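Local coordinates for protein CRISPR-associated endonuclease Cas12b (Alicyclobacillus acidoterrestris, PDB 5U31) that cuts invading DNA as the RNA-guided endonuclease of a bacterial CRISPR immune system, recognising targets next to a protospacer adjacent motif, at residues Gln46-Arg51 and Lys64-Cys69; Glu305-Leu310 and Asp320-Asn325; Ser544-Glu549 and Ser563-Met568; Asp1008-Leu1013 and Val1030-Thr1035. The protein carries 3 engineered substitutions. All coordinates share one frame; numbering follows the deposited sequence.

The four contacts follow one another along the chain without touching, two in the REC1 domain and two in the nuclease lobe, so no two hold the same elements. Interactions 1 and 2 are partly buried, interactions 3 and 4 buried. In interaction 1 two hairpin strands pair by backbone, and a polar side chain grips the start of the helix that follows. Interaction 2 packs two successive helices without a hydrogen bond between them, while one helix also reaches the bound RNA. Interaction 3 sets a RuvC helix on the approach to a strand mainly through apolar groups, with no hydrogen bond between the segments. Interaction 4 pairs two Nuc-II strands, combining backbone bonds with apolar flanks.

Interaction 1 of 4, residues Gln46-Arg51 and Lys64-Cys69; sequences QENLYR and KTAEEC
Leu-49 and Lys-64 form an antiparallel hydrogen-bonded pair. The bond from Leu-49 N to Lys-64 O is 2.9 Å long and nearly straight at 176°; the return bond, from Lys-64 N to Leu-49 O, is weak at 3.4 Å. Beyond this pair the segment Lys-64 to Cys-69 turns into a helix at Ala-66, and the partnership passes from backbone to side chains. Asn-48 takes it over. Its CG lies beside its own backbone N (chi1 -70°), and the side chain runs alongside that of Thr-65, pointing the same way. The amide oxygen OD1 then meets two donors: Thr-65 OG1 gives it a hydrogen bond of 3.0 Å from above the carbonyl plane, and Ala-66 N adds a weak, bent one. Thr-65 stands at the N-cap position, yet its own side chain makes no capping bond; Asn-48, just before strand 49-52, supplies an acceptor to the opening of the helix. Within the turn, Thr-65 N bonds to Glu-68 OE1 at 2.7 Å, which ties the first turn back on itself. Deeper in, Cys-69 points toward the segment Gln-46 to Arg-51 and sets SG against Leu-49 CD2 at 3.5 Å, while its CB packs on Gln-46 CA. This is a local join in REC1, where a two-stranded hairpin runs straight into helix 66-83. Glu-47 turns away to a salt bridge with Arg-101 of helix 93-107, Lys-64 reaches Glu-72 farther along helix 66-83, and Gln-46, just past the end of helix 17-45, rests against both of those later helices.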
loop_
_atom_site.group_PDB
_atom_site.type_symbol
_atom_site.label_atom_id
_atom_site.label_comp_id
_atom_site.label_asym_id
_atom_site.label_seq_id
_atom_site.Cartn_x
_atom_site.Cartn_y
_atom_site.Cartn_z
ATOM N N GLN A 46 -34.081 4.966 9.621
ATOM C CA GLN A 46 -34.529 6.259 10.163
ATOM C C GLN A 46 -33.484 6.915 11.061
ATOM O O GLN A 46 -33.752 7.322 12.193
ATOM C CB GLN A 46 -35.877 6.128 10.876
ATOM C CG GLN A 46 -36.028 4.953 11.803
ATOM C CD GLN A 46 -37.456 4.458 11.860
ATOM O OE1 GLN A 46 -38.291 5.016 12.569
ATOM N NE2 GLN A 46 -37.744 3.407 11.103
ATOM N N GLU A 47 -32.276 7.031 10.522
ATOM C CA GLU A 47 -31.226 7.866 11.084
ATOM C C GLU A 47 -30.700 8.769 9.977
ATOM O O GLU A 47 -31.062 8.620 8.806
ATOM C CB GLU A 47 -30.097 7.023 11.689
ATOM C CG GLU A 47 -30.494 6.281 12.951
ATOM C CD GLU A 47 -29.418 5.329 13.435
ATOM O OE1 GLU A 47 -29.311 4.215 12.880
ATOM O OE2 GLU A 47 -28.675 5.696 14.369
ATOM N N ASN A 48 -29.839 9.711 10.356
ATOM C CA ASN A 48 -29.274 10.637 9.381
ATOM C C ASN A 48 -28.430 9.904 8.347
ATOM O O ASN A 48 -27.701 8.964 8.669
ATOM C CB ASN A 48 -28.417 11.698 10.076
ATOM C CG ASN A 48 -29.238 12.676 10.883
ATOM O OD1 ASN A 48 -30.450 12.777 10.713
ATOM N ND2 ASN A 48 -28.578 13.410 11.764
ATOM N N LEU A 49 -28.540 10.353 7.099
ATOM C CA LEU A 49 -27.685 9.931 6.000
ATOM C C LEU A 49 -26.774 11.093 5.625
ATOM O O LEU A 49 -27.242 12.227 5.482
ATOM C CB LEU A 49 -28.513 9.508 4.782
ATOM C CG LEU A 49 -29.220 8.149 4.729
ATOM C CD1 LEU A 49 -28.321 7.052 5.269
ATOM C CD2 LEU A 49 -30.531 8.166 5.481
ATOM N N TYR A 50 -25.482 10.821 5.461
ATOM C CA TYR A 50 -24.529 11.853 5.073
ATOM C C TYR A 50 -23.967 11.555 3.689
ATOM O O TYR A 50 -23.778 10.391 3.322
ATOM C CB TYR A 50 -23.393 11.973 6.093
ATOM C CG TYR A 50 -23.868 12.382 7.467
ATOM C CD1 TYR A 50 -23.924 13.720 7.840
ATOM C CD2 TYR A 50 -24.272 11.431 8.385
ATOM C CE1 TYR A 50 -24.364 14.093 9.092
ATOM C CE2 TYR A 50 -24.719 11.793 9.639
ATOM C CZ TYR A 50 -24.760 13.124 9.989
ATOM O OH TYR A 50 -25.203 13.481 11.239
ATOM N N ARG A 51 -23.702 12.614 2.923
ATOM C CA ARG A 51 -23.193 12.496 1.564
ATOM C C ARG A 51 -21.911 13.303 1.413
ATOM O O ARG A 51 -21.523 14.075 2.295
ATOM C CB ARG A 51 -24.221 12.970 0.529
ATOM C CG ARG A 51 -24.536 14.455 0.604
ATOM C CD ARG A 51 -25.435 14.895 -0.542
ATOM N NE ARG A 51 -26.340 15.957 -0.121
ATOM C CZ ARG A 51 -26.046 17.251 -0.161
ATOM N NH1 ARG A 51 -26.932 18.145 0.254
ATOM N NH2 ARG A 51 -24.866 17.651 -0.613
ATOM N N LYS A 64 -30.008 13.586 4.001
ATOM C CA LYS A 64 -31.365 13.283 4.442
ATOM C C LYS A 64 -31.320 13.102 5.948
ATOM O O LYS A 64 -30.519 12.309 6.449
ATOM C CB LYS A 64 -31.898 12.024 3.742
ATOM C CG LYS A 64 -33.326 11.641 4.085
ATOM C CD LYS A 64 -33.807 10.476 3.224
ATOM C CE LYS A 64 -33.926 10.881 1.758
ATOM N NZ LYS A 64 -34.358 9.754 0.881
ATOM N N THR A 65 -32.147 13.846 6.669
ATOM C CA THR A 65 -32.095 13.797 8.120
ATOM C C THR A 65 -33.029 12.713 8.651
ATOM O O THR A 65 -33.797 12.097 7.908
ATOM C CB THR A 65 -32.444 15.158 8.720
ATOM O OG1 THR A 65 -32.048 15.183 10.098
ATOM C CG2 THR A 65 -33.935 15.414 8.635
ATOM N N ALA A 66 -32.942 12.470 9.960
ATOM C CA ALA A 66 -33.757 11.429 10.575
ATOM C C ALA A 66 -35.240 11.708 10.380
ATOM O O ALA A 66 -35.997 10.830 9.952
ATOM C CB ALA A 66 -33.424 11.304 12.060
ATOM N N GLU A 67 -35.672 12.933 10.684
ATOM C CA GLU A 67 -37.077 13.278 10.502
ATOM C C GLU A 67 -37.490 13.132 9.043
ATOM O O GLU A 67 -38.588 12.646 8.748
ATOM C CB GLU A 67 -37.339 14.698 11.006
ATOM C CG GLU A 67 -37.124 14.869 12.505
ATOM C CD GLU A 67 -37.391 16.287 12.979
ATOM O OE1 GLU A 67 -37.514 17.189 12.124
ATOM O OE2 GLU A 67 -37.480 16.502 14.207
ATOM N N GLU A 68 -36.614 13.529 8.117
ATOM C CA GLU A 68 -36.884 13.317 6.699
ATOM C C GLU A 68 -37.095 11.838 6.392
ATOM O O GLU A 68 -37.959 11.484 5.582
ATOM C CB GLU A 68 -35.736 13.879 5.856
ATOM C CG GLU A 68 -35.795 15.382 5.611
ATOM C CD GLU A 68 -34.580 15.900 4.855
ATOM O OE1 GLU A 68 -33.459 15.818 5.398
ATOM O OE2 GLU A 68 -34.744 16.378 3.711
ATOM N N CYS A 69 -36.313 10.961 7.029
ATOM C CA CYS A 69 -36.474 9.525 6.817
ATOM C C CYS A 69 -37.799 9.033 7.376
ATOM O O CYS A 69 -38.584 8.390 6.670
ATOM C CB CYS A 69 -35.324 8.757 7.465
ATOM S SG CYS A 69 -33.793 8.738 6.536
#

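Interaction 2 of 4, residues Glu305-Leu310 and Asp320-Asn325; sequences EKWGKL and DAEIKN. With nucleotides of chain B.
A helix-loop-helix unit of the REC1 domain brings Lys-306 and Trp-307, near the end of helix 300-308, against Glu-322 and Ile-323 of helix 316-329. Glu-322 CG is anti to its backbone N (chi1 -151°), and the chain then bends at chi2, which turns CD back; the Glu-322 and Lys-306 side chains cross at about a right angle. There Glu-322 OE2 lies 3.3 Å from Lys-306 CG, a contact with the aliphatic part of the lysine. The charges stay farther apart: Glu-322 OE2 is 4.4 Å from Lys-309 NZ, too long for a salt bridge, although the positive surroundings probably favour the carboxylate's charge. The apolar half of this helix pair is built on Trp-307. Ile-323 CD1 comes to the indole edge, in the ring plane, 3.5 Å from Trp-307 CZ2, and Glu-322 CB approaches the same rim near CD1. The ring is fixed further by a hydrogen bond from NE1 to Tyr-319 O, and Phe-340 of helix 337-343 touches both Trp-307 and Ile-323. On the RNA-facing flank of helix 316-329, Lys-324 NZ donates a 2.6 Å hydrogen bond to OP1 of nucleotide C112 of chain B and forms a salt bridge with Asp-320 OD1 at 3.5 Å.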
loop_
_atom_site.group_PDB
_atom_site.type_symbol
_atom_site.label_atom_id
_atom_site.label_comp_id
_atom_site.label_asym_id
_atom_site.label_seq_id
_atom_site.Cartn_x
_atom_site.Cartn_y
_atom_site.Cartn_z
ATOM N N GLU A 305 21.157 20.645 20.625
ATOM C CA GLU A 305 22.414 20.387 21.323
ATOM C C GLU A 305 23.476 21.400 20.926
ATOM O O GLU A 305 24.222 21.902 21.776
ATOM C CB GLU A 305 22.899 18.968 21.033
ATOM C CG GLU A 305 22.019 17.886 21.622
ATOM C CD GLU A 305 22.536 16.496 21.319
ATOM O OE1 GLU A 305 23.542 16.384 20.586
ATOM O OE2 GLU A 305 21.938 15.516 21.812
ATOM N N LYS A 306 23.557 21.715 19.634
ATOM C CA LYS A 306 24.499 22.728 19.181
ATOM C C LYS A 306 24.143 24.110 19.720
ATOM O O LYS A 306 25.038 24.924 19.971
ATOM C CB LYS A 306 24.552 22.727 17.657
ATOM C CG LYS A 306 25.573 21.763 17.072
ATOM C CD LYS A 306 24.970 20.926 15.958
ATOM C CE LYS A 306 26.045 20.325 15.058
ATOM N NZ LYS A 306 27.081 19.559 15.807
ATOM N N TRP A 307 22.852 24.391 19.914
ATOM C CA TRP A 307 22.464 25.660 20.522
ATOM C C TRP A 307 22.805 25.707 22.004
ATOM O O TRP A 307 23.020 26.796 22.552
ATOM C CB TRP A 307 20.969 25.902 20.328
ATOM C CG TRP A 307 20.604 26.465 19.001
ATOM C CD1 TRP A 307 21.453 26.825 17.999
ATOM C CD2 TRP A 307 19.283 26.738 18.529
ATOM N NE1 TRP A 307 20.740 27.307 16.927
ATOM C CE2 TRP A 307 19.404 27.263 17.230
ATOM C CE3 TRP A 307 18.007 26.588 19.081
ATOM C CZ2 TRP A 307 18.298 27.637 16.472
ATOM C CZ3 TRP A 307 16.911 26.962 18.329
ATOM C CH2 TRP A 307 17.063 27.479 17.039
ATOM N N GLY A 308 22.851 24.546 22.666
ATOM C CA GLY A 308 23.131 24.519 24.095
ATOM C C GLY A 308 24.508 25.046 24.442
ATOM O O GLY A 308 24.702 25.630 25.510
ATOM N N LYS A 309 25.481 24.837 23.554
ATOM C CA LYS A 309 26.848 25.328 23.694
ATOM C C LYS A 309 26.995 26.797 23.304
ATOM O O LYS A 309 28.100 27.224 22.949
ATOM C CB LYS A 309 27.798 24.470 22.856
ATOM C CG LYS A 309 27.629 22.978 23.076
ATOM C CD LYS A 309 28.379 22.178 22.028
ATOM C CE LYS A 309 27.997 22.614 20.622
ATOM N NZ LYS A 309 28.631 21.772 19.564
ATOM N N LEU A 310 25.915 27.573 23.340
ATOM C CA LEU A 310 25.946 28.988 22.945
ATOM C C LEU A 310 25.480 29.888 24.087
ATOM O O LEU A 310 25.041 29.418 25.145
ATOM C CB LEU A 310 25.080 29.233 21.704
ATOM C CG LEU A 310 25.752 29.138 20.339
ATOM C CD1 LEU A 310 25.298 30.298 19.475
ATOM C CD2 LEU A 310 27.268 29.138 20.472
ATOM N N ASP A 320 22.114 31.043 13.723
ATOM C CA ASP A 320 21.630 30.672 12.397
ATOM C C ASP A 320 22.621 29.762 11.681
ATOM O O ASP A 320 22.235 28.723 11.134
ATOM C CB ASP A 320 21.351 31.932 11.574
ATOM C CG ASP A 320 20.559 31.648 10.305
ATOM O OD1 ASP A 320 20.961 30.761 9.526
ATOM O OD2 ASP A 320 19.524 32.315 10.089
ATOM N N ALA A 321 23.906 30.135 11.668
ATOM C CA ALA A 321 24.909 29.296 11.018
ATOM C C ALA A 321 25.061 27.952 11.711
ATOM O O ALA A 321 25.621 27.020 11.124
ATOM C CB ALA A 321 26.259 30.011 10.968
ATOM N N GLU A 322 24.583 27.836 12.949
ATOM C CA GLU A 322 24.488 26.540 13.599
ATOM C C GLU A 322 23.285 25.744 13.113
ATOM O O GLU A 322 23.250 24.521 13.294
ATOM C CB GLU A 322 24.426 26.726 15.114
ATOM C CG GLU A 322 24.997 25.571 15.906
ATOM C CD GLU A 322 26.518 25.518 15.888
ATOM O OE1 GLU A 322 27.144 26.285 15.125
ATOM O OE2 GLU A 322 27.092 24.709 16.648
ATOM N N ILE A 323 22.301 26.408 12.503
ATOM C CA ILE A 323 21.217 25.700 11.832
ATOM C C ILE A 323 21.656 25.252 10.447
ATOM O O ILE A 323 21.373 24.123 10.028
ATOM C CB ILE A 323 19.964 26.589 11.752
ATOM C CG1 ILE A 323 19.619 27.162 13.125
ATOM C CG2 ILE A 323 18.793 25.804 11.174
ATOM C CD1 ILE A 323 18.687 28.350 13.058
ATOM N N LYS A 324 22.347 26.130 9.714
ATOM C CA LYS A 324 22.795 25.790 8.368
ATOM C C LYS A 324 23.715 24.576 8.370
ATOM O O LYS A 324 23.714 23.796 7.410
ATOM C CB LYS A 324 23.503 26.987 7.732
ATOM C CG LYS A 324 22.655 28.243 7.607
ATOM C CD LYS A 324 23.483 29.388 7.036
ATOM C CE LYS A 324 22.673 30.668 6.915
ATOM N NZ LYS A 324 21.445 30.461 6.104
ATOM N N ASN A 325 24.503 24.394 9.433
ATOM C CA ASN A 325 25.416 23.258 9.482
ATOM C C ASN A 325 24.672 21.946 9.675
ATOM O O ASN A 325 25.094 20.912 9.144
ATOM C CB ASN A 325 26.445 23.456 10.595
ATOM C CG ASN A 325 27.347 24.647 10.347
ATOM O OD1 ASN A 325 27.515 25.089 9.210
ATOM N ND2 ASN A 325 27.936 25.174 11.414
ATOM P P C B 112 21.412 28.817 3.268
ATOM O OP1 C B 112 22.537 29.532 3.926
ATOM O OP2 C B 112 21.094 29.107 1.844
ATOM O "O5'" C B 112 21.638 27.245 3.435
ATOM C "C5'" C B 112 22.918 26.654 3.215
ATOM C "C4'" C B 112 22.830 25.148 3.125
ATOM O "O4'" C B 112 21.582 24.794 2.477
ATOM C "C3'" C B 112 23.936 24.480 2.311
ATOM O "O3'" C B 112 24.184 23.170 2.816
ATOM C "C2'" C B 112 23.310 24.359 0.932
ATOM O "O2'" C B 112 23.858 23.321 0.150
ATOM C "C1'" C B 112 21.843 24.092 1.277
ATOM N N1 C B 112 20.909 24.598 0.264
ATOM C C2 C B 112 20.446 23.728 -0.721
ATOM O O2 C B 112 20.837 22.553 -0.709
ATOM N N3 C B 112 19.595 24.193 -1.661
ATOM C C4 C B 112 19.209 25.470 -1.632
ATOM N N4 C B 112 18.367 25.885 -2.578
ATOM C C5 C B 112 19.667 26.380 -0.635
ATOM C C6 C B 112 20.511 25.905 0.287
#

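Interaction 3 of 4, residues Ser544-Glu549 and Ser563-Met568; sequences SDYLAE and SGLRVM
Tyr-546 and Leu-565 carry this contact, their side chains leaning across each other at a slant. The tyrosine CG is anti to its backbone N (chi1 -178°), which sets CG off the helix on the side of the segment Ser-563 to Met-568. One side of the ring does the touching: Tyr-546 CE2 lies 3.8 Å from Leu-565 CD1, and Tyr-546 CD2 lies 3.9 Å from Leu-565 CD2, so both methyls of the leucine reach the same flank of the ring. Leu-565 answers with a matching turn, its CG likewise anti to the backbone N (chi1 -167°). The carbonyl oxygen of Gly-564 approaches the ring at its edge, in the plane, 3.7 Å from Tyr-546 CE2. The next residue of the helix, Leu-547, adds CD2, which sits 4.4 Å from Leu-565 CB and just reaches Gly-564 CA. Gly-564 has positive phi (90°) and precedes strand 566-572, a central strand of the RuvC sheet. The strand belongs to a RuvC-like domain of the RNase H clan and includes Ala-571, an engineered residue at the inferred active-site position. His-550 stacks on Tyr-546 and pairs by backbone with Gly-564. No hydrogen bond crosses between the two segments themselves, where the contact is mainly apolar; the polar tie comes from His-550, next to the helix, and the carbonyl at the ring edge offers at most a faint electrostatic attraction to the C-H rim.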
loop_
_atom_site.group_PDB
_atom_site.type_symbol
_atom_site.label_atom_id
_atom_site.label_comp_id
_atom_site.label_asym_id
_atom_site.label_seq_id
_atom_site.Cartn_x
_atom_site.Cartn_y
_atom_site.Cartn_z
ATOM N N SER A 544 12.585 -31.222 15.255
ATOM C CA SER A 544 13.450 -32.392 15.358
ATOM C C SER A 544 12.748 -33.636 14.827
ATOM O O SER A 544 13.349 -34.434 14.098
ATOM C CB SER A 544 13.889 -32.598 16.807
ATOM O OG SER A 544 12.766 -32.698 17.668
ATOM N N ASP A 545 11.468 -33.809 15.175
ATOM C CA ASP A 545 10.690 -34.946 14.699
ATOM C C ASP A 545 10.220 -34.768 13.264
ATOM O O ASP A 545 10.016 -35.762 12.559
ATOM C CB ASP A 545 9.478 -35.172 15.600
ATOM C CG ASP A 545 9.862 -35.598 16.996
ATOM O OD1 ASP A 545 10.887 -36.297 17.146
ATOM O OD2 ASP A 545 9.133 -35.234 17.943
ATOM N N TYR A 546 10.017 -33.522 12.827
ATOM C CA TYR A 546 9.558 -33.278 11.462
ATOM C C TYR A 546 10.584 -33.765 10.444
ATOM O O TYR A 546 10.235 -34.447 9.473
ATOM C CB TYR A 546 9.255 -31.790 11.267
ATOM C CG TYR A 546 8.733 -31.447 9.885
ATOM C CD1 TYR A 546 7.374 -31.490 9.602
ATOM C CD2 TYR A 546 9.602 -31.085 8.863
ATOM C CE1 TYR A 546 6.897 -31.181 8.339
ATOM C CE2 TYR A 546 9.135 -30.779 7.602
ATOM C CZ TYR A 546 7.784 -30.827 7.342
ATOM O OH TYR A 546 7.323 -30.522 6.082
ATOM N N LEU A 547 11.860 -33.427 10.650
ATOM C CA LEU A 547 12.899 -33.926 9.756
ATOM C C LEU A 547 12.963 -35.444 9.768
ATOM O O LEU A 547 13.289 -36.061 8.747
ATOM C CB LEU A 547 14.255 -33.337 10.136
ATOM C CG LEU A 547 14.640 -32.033 9.444
ATOM C CD1 LEU A 547 16.090 -31.712 9.739
ATOM C CD2 LEU A 547 14.408 -32.140 7.948
ATOM N N ALA A 548 12.660 -36.065 10.910
ATOM C CA ALA A 548 12.595 -37.520 10.960
ATOM C C ALA A 548 11.441 -38.045 10.114
ATOM O O ALA A 548 11.582 -39.057 9.416
ATOM C CB ALA A 548 12.465 -37.989 12.410
ATOM N N GLU A 549 10.296 -37.362 10.156
ATOM C CA GLU A 549 9.134 -37.753 9.367
ATOM C C GLU A 549 9.189 -37.242 7.934
ATOM O O GLU A 549 8.454 -37.752 7.083
ATOM C CB GLU A 549 7.851 -37.248 10.035
ATOM C CG GLU A 549 7.391 -38.073 11.226
ATOM C CD GLU A 549 6.652 -39.331 10.807
ATOM O OE1 GLU A 549 6.121 -39.360 9.675
ATOM O OE2 GLU A 549 6.604 -40.290 11.608
ATOM N N SER A 563 9.162 -33.039 1.820
ATOM C CA SER A 563 10.462 -33.623 2.127
ATOM C C SER A 563 11.466 -32.494 2.285
ATOM O O SER A 563 11.670 -31.706 1.356
ATOM C CB SER A 563 10.904 -34.589 1.029
ATOM O OG SER A 563 11.106 -33.904 -0.194
ATOM N N GLY A 564 12.095 -32.423 3.452
ATOM C CA GLY A 564 12.987 -31.334 3.773
ATOM C C GLY A 564 12.262 -30.182 4.440
ATOM O O GLY A 564 11.033 -30.140 4.540
ATOM N N LEU A 565 13.055 -29.222 4.912
ATOM C CA LEU A 565 12.512 -28.051 5.599
ATOM C C LEU A 565 13.425 -26.871 5.274
ATOM O O LEU A 565 14.513 -26.754 5.843
ATOM C CB LEU A 565 12.413 -28.297 7.099
ATOM C CG LEU A 565 11.598 -27.296 7.918
ATOM C CD1 LEU A 565 10.192 -27.152 7.352
ATOM C CD2 LEU A 565 11.552 -27.716 9.378
ATOM N N ARG A 566 12.977 -26.010 4.359
ATOM C CA ARG A 566 13.768 -24.887 3.879
ATOM C C ARG A 566 12.979 -23.593 3.997
ATOM O O ARG A 566 11.759 -23.571 3.824
ATOM C CB ARG A 566 14.195 -25.074 2.420
ATOM C CG ARG A 566 15.121 -26.240 2.185
ATOM C CD ARG A 566 15.263 -26.549 0.706
ATOM N NE ARG A 566 16.369 -27.473 0.494
ATOM C CZ ARG A 566 16.262 -28.791 0.595
ATOM N NH1 ARG A 566 17.326 -29.560 0.403
ATOM N NH2 ARG A 566 15.093 -29.341 0.886
ATOM N N VAL A 567 13.699 -22.509 4.270
ATOM C CA VAL A 567 13.118 -21.180 4.412
ATOM C C VAL A 567 13.871 -20.231 3.491
ATOM O O VAL A 567 15.106 -20.246 3.453
ATOM C CB VAL A 567 13.184 -20.679 5.867
ATOM C CG1 VAL A 567 12.637 -19.264 5.968
ATOM C CG2 VAL A 567 12.432 -21.619 6.796
HETATM N N MSE A 568 13.134 -19.411 2.754
HETATM C CA MSE A 568 13.769 -18.405 1.920
HETATM C C MSE A 568 13.490 -17.010 2.461
HETATM O O MSE A 568 12.334 -16.621 2.616
HETATM C CB MSE A 568 13.286 -18.513 0.477
HETATM C CG MSE A 568 14.041 -17.615 -0.474
HETATM SE SE MSE A 568 13.261 -17.595 -2.253
HETATM C CE MSE A 568 11.604 -16.673 -1.816
#

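Interaction 4 of 4, residues Asp1008-Leu1013 and Val1030-Thr1035; sequences DGELVL and VFYTNT
The bond from Leu-1013 N to Phe-1031 O, at 2.7 Å and 171°, is the shortest polar link of this contact. Phe-1031 N returns a 3.1 Å bond to Leu-1013 O, completing one antiparallel hydrogen-bonded pair, the single bridge between the segments. Val-1012 points toward the other strand and crosses Val-1030 at about a right angle, Val-1012 CG2 to Val-1030 CG1 at 3.7 Å, while its CG1 rests 3.9 Å from Tyr-1032 CB. Leu-1013 and Phe-1031 meet through their CB atoms at 4.0 Å, and the phenylalanine ring turns an edge to Leu-1013 O. Glu-1010, whose CG sits between the backbone N and carbonyl carbon (chi1 65°), reaches over to place OE2 3.6 Å from Tyr-1032 CB; its other oxygen, OE1, makes a salt bridge with Arg-1042. In the Nuc-II sheet, strands 1011-1015 and 1031-1032 stand at the two ends of the six-strand order, so this bridge brings the two outermost strands together, consistent with a curled sheet. Phe-1031 meets Trp-1091, on strand 1091-1093, edge-to-face, and Leu-1013 packs on strands 999-1006, 1038-1041 and 1076-1079.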
loop_
_atom_site.group_PDB
_atom_site.type_symbol
_atom_site.label_atom_id
_atom_site.label_comp_id
_atom_site.label_asym_id
_atom_site.label_seq_id
_atom_site.Cartn_x
_atom_site.Cartn_y
_atom_site.Cartn_z
ATOM N N ASP A 1008 20.560 1.580 44.184
ATOM C CA ASP A 1008 21.342 1.232 45.363
ATOM C C ASP A 1008 22.227 2.394 45.790
ATOM O O ASP A 1008 23.385 2.214 46.171
ATOM C CB ASP A 1008 22.174 -0.021 45.109
ATOM C CG ASP A 1008 21.415 -1.296 45.429
ATOM O OD1 ASP A 1008 21.861 -2.048 46.323
ATOM O OD2 ASP A 1008 20.358 -1.531 44.805
ATOM N N GLY A 1009 21.681 3.609 45.729
ATOM C CA GLY A 1009 22.392 4.797 46.133
ATOM C C GLY A 1009 23.140 5.506 45.024
ATOM O O GLY A 1009 23.517 6.671 45.199
ATOM N N GLU A 1010 23.365 4.846 43.891
ATOM C CA GLU A 1010 24.093 5.435 42.780
ATOM C C GLU A 1010 23.164 5.679 41.598
ATOM O O GLU A 1010 22.108 5.052 41.460
ATOM C CB GLU A 1010 25.266 4.543 42.352
ATOM C CG GLU A 1010 24.872 3.189 41.785
ATOM C CD GLU A 1010 26.060 2.437 41.210
ATOM O OE1 GLU A 1010 26.293 1.277 41.614
ATOM O OE2 GLU A 1010 26.768 3.015 40.357
ATOM N N LEU A 1011 23.572 6.619 40.748
ATOM C CA LEU A 1011 22.842 6.922 39.524
ATOM C C LEU A 1011 23.149 5.854 38.484
ATOM O O LEU A 1011 24.312 5.637 38.129
ATOM C CB LEU A 1011 23.210 8.309 39.003
ATOM C CG LEU A 1011 22.377 9.474 39.539
ATOM C CD1 LEU A 1011 22.848 10.797 38.944
ATOM C CD2 LEU A 1011 20.894 9.245 39.262
ATOM N N VAL A 1012 22.106 5.183 38.004
ATOM C CA VAL A 1012 22.240 4.078 37.068
ATOM C C VAL A 1012 21.162 4.217 36.002
ATOM O O VAL A 1012 20.243 5.028 36.114
ATOM C CB VAL A 1012 22.133 2.710 37.771
ATOM C CG1 VAL A 1012 23.383 2.433 38.586
ATOM C CG2 VAL A 1012 20.904 2.678 38.656
ATOM N N LEU A 1013 21.289 3.409 34.955
ATOM C CA LEU A 1013 20.314 3.371 33.876
ATOM C C LEU A 1013 19.344 2.225 34.125
ATOM O O LEU A 1013 19.763 1.071 34.264
ATOM C CB LEU A 1013 21.002 3.211 32.522
ATOM C CG LEU A 1013 21.565 4.488 31.904
ATOM C CD1 LEU A 1013 21.902 4.239 30.454
ATOM C CD2 LEU A 1013 20.563 5.614 32.022
ATOM N N VAL A 1030 20.399 -3.540 36.146
ATOM C CA VAL A 1030 20.565 -2.098 36.013
ATOM C C VAL A 1030 22.001 -1.831 35.570
ATOM O O VAL A 1030 22.898 -2.641 35.813
ATOM C CB VAL A 1030 20.201 -1.393 37.344
ATOM C CG1 VAL A 1030 21.445 -0.923 38.091
ATOM C CG2 VAL A 1030 19.216 -0.257 37.103
ATOM N N PHE A 1031 22.217 -0.696 34.901
ATOM C CA PHE A 1031 23.487 -0.400 34.240
ATOM C C PHE A 1031 24.174 0.801 34.878
ATOM O O PHE A 1031 23.550 1.852 35.056
ATOM C CB PHE A 1031 23.282 -0.126 32.749
ATOM C CG PHE A 1031 22.580 -1.225 32.018
ATOM C CD1 PHE A 1031 23.290 -2.292 31.502
ATOM C CD2 PHE A 1031 21.211 -1.183 31.831
ATOM C CE1 PHE A 1031 22.645 -3.299 30.824
ATOM C CE2 PHE A 1031 20.563 -2.190 31.154
ATOM C CZ PHE A 1031 21.282 -3.251 30.651
ATOM N N TYR A 1032 25.465 0.660 35.175
ATOM C CA TYR A 1032 26.256 1.717 35.789
ATOM C C TYR A 1032 27.419 2.110 34.881
ATOM O O TYR A 1032 27.741 1.426 33.906
ATOM C CB TYR A 1032 26.782 1.292 37.167
ATOM C CG TYR A 1032 27.866 0.237 37.127
ATOM C CD1 TYR A 1032 27.548 -1.112 37.155
ATOM C CD2 TYR A 1032 29.210 0.590 37.073
ATOM C CE1 TYR A 1032 28.536 -2.083 37.125
ATOM C CE2 TYR A 1032 30.202 -0.371 37.037
ATOM C CZ TYR A 1032 29.859 -1.707 37.065
ATOM O OH TYR A 1032 30.841 -2.671 37.028
ATOM N N THR A 1033 28.062 3.226 35.228
ATOM C CA THR A 1033 29.125 3.793 34.412
ATOM C C THR A 1033 30.182 4.432 35.295
ATOM O O THR A 1033 29.943 4.762 36.458
ATOM C CB THR A 1033 28.609 4.860 33.441
ATOM O OG1 THR A 1033 27.181 4.856 33.436
ATOM C CG2 THR A 1033 29.111 4.597 32.046
ATOM N N ASN A 1034 31.365 4.605 34.708
ATOM C CA ASN A 1034 32.405 5.458 35.256
ATOM C C ASN A 1034 32.742 6.630 34.350
ATOM O O ASN A 1034 33.370 7.588 34.816
ATOM C CB ASN A 1034 33.689 4.650 35.510
ATOM C CG ASN A 1034 33.445 3.407 36.338
ATOM O OD1 ASN A 1034 32.759 3.450 37.358
ATOM N ND2 ASN A 1034 34.008 2.286 35.899
ATOM N N THR A 1035 32.341 6.581 33.078
ATOM C CA THR A 1035 32.712 7.584 32.088
ATOM C C THR A 1035 31.538 8.155 31.310
ATOM O O THR A 1035 31.694 9.215 30.694
ATOM C CB THR A 1035 33.715 6.997 31.081
ATOM O OG1 THR A 1035 33.190 5.779 30.535
ATOM C CG2 THR A 1035 35.056 6.715 31.751
#